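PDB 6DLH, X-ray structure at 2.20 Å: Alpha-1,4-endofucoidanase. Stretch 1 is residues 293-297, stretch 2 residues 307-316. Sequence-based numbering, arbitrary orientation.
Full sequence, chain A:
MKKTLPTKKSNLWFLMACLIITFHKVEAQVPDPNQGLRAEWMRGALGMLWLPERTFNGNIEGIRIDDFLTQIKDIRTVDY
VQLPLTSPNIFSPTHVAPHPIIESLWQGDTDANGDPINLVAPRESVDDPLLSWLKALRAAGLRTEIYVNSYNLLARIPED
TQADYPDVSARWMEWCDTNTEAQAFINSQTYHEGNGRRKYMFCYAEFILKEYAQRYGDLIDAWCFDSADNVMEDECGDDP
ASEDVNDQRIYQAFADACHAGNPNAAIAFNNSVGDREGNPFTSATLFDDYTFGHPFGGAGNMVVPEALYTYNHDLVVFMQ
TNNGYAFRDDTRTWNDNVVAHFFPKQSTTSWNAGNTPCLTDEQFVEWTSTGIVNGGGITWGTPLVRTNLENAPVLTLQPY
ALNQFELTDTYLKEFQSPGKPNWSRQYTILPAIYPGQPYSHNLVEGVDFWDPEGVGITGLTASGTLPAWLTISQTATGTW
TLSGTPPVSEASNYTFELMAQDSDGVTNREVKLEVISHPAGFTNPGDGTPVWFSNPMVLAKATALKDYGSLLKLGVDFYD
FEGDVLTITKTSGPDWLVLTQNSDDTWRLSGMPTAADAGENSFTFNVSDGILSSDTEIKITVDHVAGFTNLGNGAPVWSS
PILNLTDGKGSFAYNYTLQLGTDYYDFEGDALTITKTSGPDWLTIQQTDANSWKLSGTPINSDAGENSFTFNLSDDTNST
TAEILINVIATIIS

Stretch 1 293-297: GHPFG
Stretch 2, residues 307-316: ALYTYNHDLV

An extended loop segment packs against one side of a helix, held by a two-pronged asparagine clamp on the loop backbone and by a phenylalanine set among helix side chains. Residues 307-316 are helical, with i to i+4 backbone bonds such as N312 N to L308 O at 2.8 Å. Stretch 1 has no regular structure; H294, P295 and F296 have phi near -65° and psi of 137° to 161°. It runs antiparallel to the helix: CA of P295 lies 6.1 Å from CA of N312, and CA of G297 lies 6.4 Å from CA of L308.

N312 (chi1 m, chi2 -48°) uses both ends of its amide. F296 N donates to N312 OD1 at 2.8 Å, and N312 ND2 donates to F296 O at 3.2 Å, nearly straight at 176°. The loop's polar backbone is thus satisfied at F296.

F296 (chi1 m, chi2 -92°) points toward the helix. Y311 CB covers one ring face, 3.7 Å from F296 CD2. L315 CD1 is 4.3 Å from F296 CE2, and L308 CD2 is 4.2 Å from F296 CB. Y311 and L308 are m at chi1; L315 is t.

G297 (phi 95°, psi 160°) brings CA within 3.7 Å of L308 CD2. An ideal CB there would clash with L308 CD1.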

ATOM      1  N   GLY A 293     -16.836  10.941  -8.451  1.00 24.87           N
ATOM      2  CA  GLY A 293     -17.465  10.158  -9.505  1.00 25.25           C
ATOM      3  C   GLY A 293     -17.724   8.705  -9.110  1.00 24.67           C
ATOM      4  O   GLY A 293     -17.452   7.799  -9.882  1.00 25.12           O
ATOM      5  N   HIS A 294     -18.264   8.499  -7.906  1.00 26.46           N
ATOM      6  CA  HIS A 294     -18.737   7.201  -7.455  1.00 27.42           C
ATOM      7  C   HIS A 294     -19.860   6.737  -8.388  1.00 27.19           C
ATOM      8  O   HIS A 294     -20.714   7.534  -8.773  1.00 25.98           O
ATOM      9  CB  HIS A 294     -19.212   7.360  -6.010  1.00 29.53           C
ATOM     10  CG  HIS A 294     -19.479   6.095  -5.269  1.00 35.82           C
ATOM     11  ND1 HIS A 294     -20.677   5.405  -5.389  1.00 36.69           N
ATOM     12  CD2 HIS A 294     -18.749   5.438  -4.338  1.00 36.34           C
ATOM     13  CE1 HIS A 294     -20.656   4.355  -4.591  1.00 36.47           C
ATOM     14  NE2 HIS A 294     -19.489   4.355  -3.934  1.00 37.21           N
ATOM     15  N   PRO A 295     -19.896   5.452  -8.806  1.00 24.91           N
ATOM     16  CA  PRO A 295     -20.977   4.964  -9.663  1.00 25.05           C
ATOM     17  C   PRO A 295     -22.331   4.868  -8.956  1.00 25.84           C
ATOM     18  O   PRO A 295     -22.406   4.843  -7.731  1.00 25.32           O
ATOM     19  CB  PRO A 295     -20.491   3.578 -10.116  1.00 23.85           C
ATOM     20  CG  PRO A 295     -19.488   3.154  -9.070  1.00 24.56           C
ATOM     21  CD  PRO A 295     -18.880   4.429  -8.525  1.00 25.07           C
ATOM     22  N   PHE A 296     -23.404   4.813  -9.752  1.00 25.03           N
ATOM     23  CA  PHE A 296     -24.721   4.494  -9.234  1.00 25.77           C
ATOM     24  C   PHE A 296     -24.736   3.045  -8.752  1.00 26.87           C
ATOM     25  O   PHE A 296     -23.983   2.210  -9.251  1.00 24.81           O
ATOM     26  CB  PHE A 296     -25.764   4.680 -10.332  1.00 25.43           C
ATOM     27  CG  PHE A 296     -25.980   6.105 -10.773  1.00 25.76           C
ATOM     28  CD1 PHE A 296     -26.964   6.884 -10.180  1.00 25.45           C
ATOM     29  CD2 PHE A 296     -25.219   6.655 -11.796  1.00 23.90           C
ATOM     30  CE1 PHE A 296     -27.176   8.188 -10.603  1.00 27.92           C
ATOM     31  CE2 PHE A 296     -25.431   7.958 -12.216  1.00 26.37           C
ATOM     32  CZ  PHE A 296     -26.404   8.730 -11.614  1.00 27.10           C
ATOM     33  N   GLY A 297     -25.618   2.757  -7.788  1.00 29.72           N
ATOM     34  CA  GLY A 297     -25.729   1.424  -7.218  1.00 33.63           C
ATOM     35  C   GLY A 297     -24.907   1.302  -5.940  1.00 36.91           C
ATOM     36  O   GLY A 297     -24.005   2.094  -5.691  1.00 37.66           O
ATOM     37  N   ALA A 307     -30.632  -1.815 -14.839  1.00 24.13           N
ATOM     38  CA  ALA A 307     -30.820  -0.372 -14.793  1.00 25.20           C
ATOM     39  C   ALA A 307     -29.496   0.336 -14.490  1.00 25.04           C
ATOM     40  O   ALA A 307     -29.237   1.408 -15.036  1.00 24.52           O
ATOM     41  CB  ALA A 307     -31.876  -0.006 -13.770  1.00 25.11           C
ATOM     42  N   LEU A 308     -28.661  -0.267 -13.628  1.00 23.40           N
ATOM     43  CA  LEU A 308     -27.373   0.324 -13.277  1.00 22.98           C
ATOM     44  C   LEU A 308     -26.455   0.392 -14.502  1.00 23.23           C
ATOM     45  O   LEU A 308     -25.676   1.341 -14.642  1.00 21.19           O
ATOM     46  CB  LEU A 308     -26.726  -0.450 -12.121  1.00 22.33           C
ATOM     47  CG  LEU A 308     -27.499  -0.459 -10.800  1.00 22.22           C
ATOM     48  CD1 LEU A 308     -26.747  -1.255  -9.746  1.00 21.93           C
ATOM     49  CD2 LEU A 308     -27.776   0.959 -10.305  1.00 21.88           C
ATOM     50  N   TYR A 309     -26.571  -0.592 -15.405  1.00 22.99           N
ATOM     51  CA  TYR A 309     -25.792  -0.540 -16.636  1.00 24.04           C
ATOM     52  C   TYR A 309     -26.074   0.778 -17.368  1.00 23.58           C
ATOM     53  O   TYR A 309     -25.150   1.473 -17.789  1.00 24.90           O
ATOM     54  CB  TYR A 309     -26.040  -1.765 -17.530  1.00 24.08           C
ATOM     55  CG  TYR A 309     -25.093  -1.812 -18.704  1.00 25.21           C
ATOM     56  CD1 TYR A 309     -25.236  -0.935 -19.773  1.00 24.92           C
ATOM     57  CD2 TYR A 309     -24.004  -2.672 -18.713  1.00 24.88           C
ATOM     58  CE1 TYR A 309     -24.336  -0.920 -20.826  1.00 24.12           C
ATOM     59  CE2 TYR A 309     -23.102  -2.681 -19.767  1.00 24.36           C
ATOM     60  CZ  TYR A 309     -23.272  -1.803 -20.825  1.00 24.74           C
ATOM     61  OH  TYR A 309     -22.381  -1.783 -21.858  1.00 25.19           O
ATOM     62  N   THR A 310     -27.358   1.119 -17.510  1.00 21.95           N
ATOM     63  CA  THR A 310     -27.781   2.330 -18.191  1.00 23.26           C
ATOM     64  C   THR A 310     -27.279   3.560 -17.443  1.00 23.26           C
ATOM     65  O   THR A 310     -26.723   4.468 -18.061  1.00 24.31           O
ATOM     66  CB  THR A 310     -29.310   2.404 -18.264  1.00 23.55           C
ATOM     67  OG1 THR A 310     -29.747   1.338 -19.101  1.00 25.02           O
ATOM     68  CG2 THR A 310     -29.825   3.730 -18.781  1.00 22.63           C
ATOM     69  N   TYR A 311     -27.509   3.594 -16.121  1.00 21.49           N
ATOM     70  CA  TYR A 311     -27.165   4.763 -15.323  1.00 21.41           C
ATOM     71  C   TYR A 311     -25.668   5.045 -15.414  1.00 20.43           C
ATOM     72  O   TYR A 311     -25.255   6.192 -15.573  1.00 20.20           O
ATOM     73  CB  TYR A 311     -27.562   4.589 -13.851  1.00 23.21           C
ATOM     74  CG  TYR A 311     -29.020   4.320 -13.560  1.00 24.03           C
ATOM     75  CD1 TYR A 311     -30.021   4.724 -14.425  1.00 24.16           C
ATOM     76  CD2 TYR A 311     -29.397   3.679 -12.387  1.00 25.36           C
ATOM     77  CE1 TYR A 311     -31.355   4.466 -14.155  1.00 25.73           C
ATOM     78  CE2 TYR A 311     -30.726   3.421 -12.094  1.00 26.71           C
ATOM     79  CZ  TYR A 311     -31.709   3.826 -12.980  1.00 26.67           C
ATOM     80  OH  TYR A 311     -33.021   3.566 -12.712  1.00 28.61           O
ATOM     81  N   ASN A 312     -24.861   3.989 -15.293  1.00 20.06           N
ATOM     82  CA  ASN A 312     -23.417   4.143 -15.237  1.00 20.87           C
ATOM     83  C   ASN A 312     -22.840   4.425 -16.623  1.00 21.81           C
ATOM     84  O   ASN A 312     -21.872   5.179 -16.731  1.00 22.22           O
ATOM     85  CB  ASN A 312     -22.744   2.979 -14.506  1.00 20.15           C
ATOM     86  CG  ASN A 312     -22.975   3.078 -13.013  1.00 21.26           C
ATOM     87  OD1 ASN A 312     -22.780   4.144 -12.428  1.00 21.20           O
ATOM     88  ND2 ASN A 312     -23.421   1.992 -12.398  1.00 20.43           N
ATOM     89  N   HIS A 313     -23.424   3.815 -17.667  1.00 21.38           N
ATOM     90  CA  HIS A 313     -22.948   4.046 -19.021  1.00 22.41           C
ATOM     91  C   HIS A 313     -23.323   5.454 -19.481  1.00 23.36           C
ATOM     92  O   HIS A 313     -22.550   6.092 -20.191  1.00 24.73           O
ATOM     93  CB  HIS A 313     -23.403   2.965 -20.020  1.00 22.54           C
ATOM     94  CG  HIS A 313     -22.717   3.146 -21.334  1.00 24.07           C
ATOM     95  ND1 HIS A 313     -23.313   3.795 -22.404  1.00 24.26           N
ATOM     96  CD2 HIS A 313     -21.454   2.855 -21.724  1.00 22.76           C
ATOM     97  CE1 HIS A 313     -22.466   3.852 -23.411  1.00 24.58           C
ATOM     98  NE2 HIS A 313     -21.313   3.293 -23.010  1.00 24.53           N
ATOM     99  N   ASP A 314     -24.500   5.943 -19.057  1.00 23.51           N
ATOM    100  CA  ASP A 314     -24.903   7.321 -19.321  1.00 23.36           C
ATOM    101  C   ASP A 314     -23.962   8.308 -18.636  1.00 22.72           C
ATOM    102  O   ASP A 314     -23.797   9.426 -19.115  1.00 22.62           O
ATOM    103  CB  ASP A 314     -26.361   7.598 -18.924  1.00 23.49           C
ATOM    104  CG  ASP A 314     -27.354   6.936 -19.866  1.00 24.04           C
ATOM    105  OD1 ASP A 314     -26.915   6.491 -20.951  1.00 23.23           O
ATOM    106  OD2 ASP A 314     -28.550   6.854 -19.502  1.00 23.44           O
ATOM    107  N   LEU A 315     -23.370   7.904 -17.504  1.00 21.82           N
ATOM    108  CA  LEU A 315     -22.403   8.755 -16.824  1.00 22.08           C
ATOM    109  C   LEU A 315     -21.175   8.927 -17.718  1.00 22.44           C
ATOM    110  O   LEU A 315     -20.632  10.021 -17.845  1.00 23.89           O
ATOM    111  CB  LEU A 315     -22.039   8.137 -15.467  1.00 20.84           C
ATOM    112  CG  LEU A 315     -21.089   8.946 -14.574  1.00 20.98           C
ATOM    113  CD1 LEU A 315     -21.265   8.547 -13.114  1.00 19.81           C
ATOM    114  CD2 LEU A 315     -19.636   8.745 -14.986  1.00 19.54           C
ATOM    115  N   VAL A 316     -20.742   7.828 -18.333  1.00 21.86           N
ATOM    116  CA  VAL A 316     -19.565   7.843 -19.179  1.00 23.89           C
ATOM    117  C   VAL A 316     -19.859   8.642 -20.452  1.00 25.11           C
ATOM    118  O   VAL A 316     -19.023   9.429 -20.893  1.00 23.50           O
ATOM    119  CB  VAL A 316     -19.094   6.394 -19.417  1.00 25.49           C
ATOM    120  CG1 VAL A 316     -18.933   6.006 -20.868  1.00 24.94           C
ATOM    121  CG2 VAL A 316     -17.880   6.025 -18.585  1.00 24.64           C
TER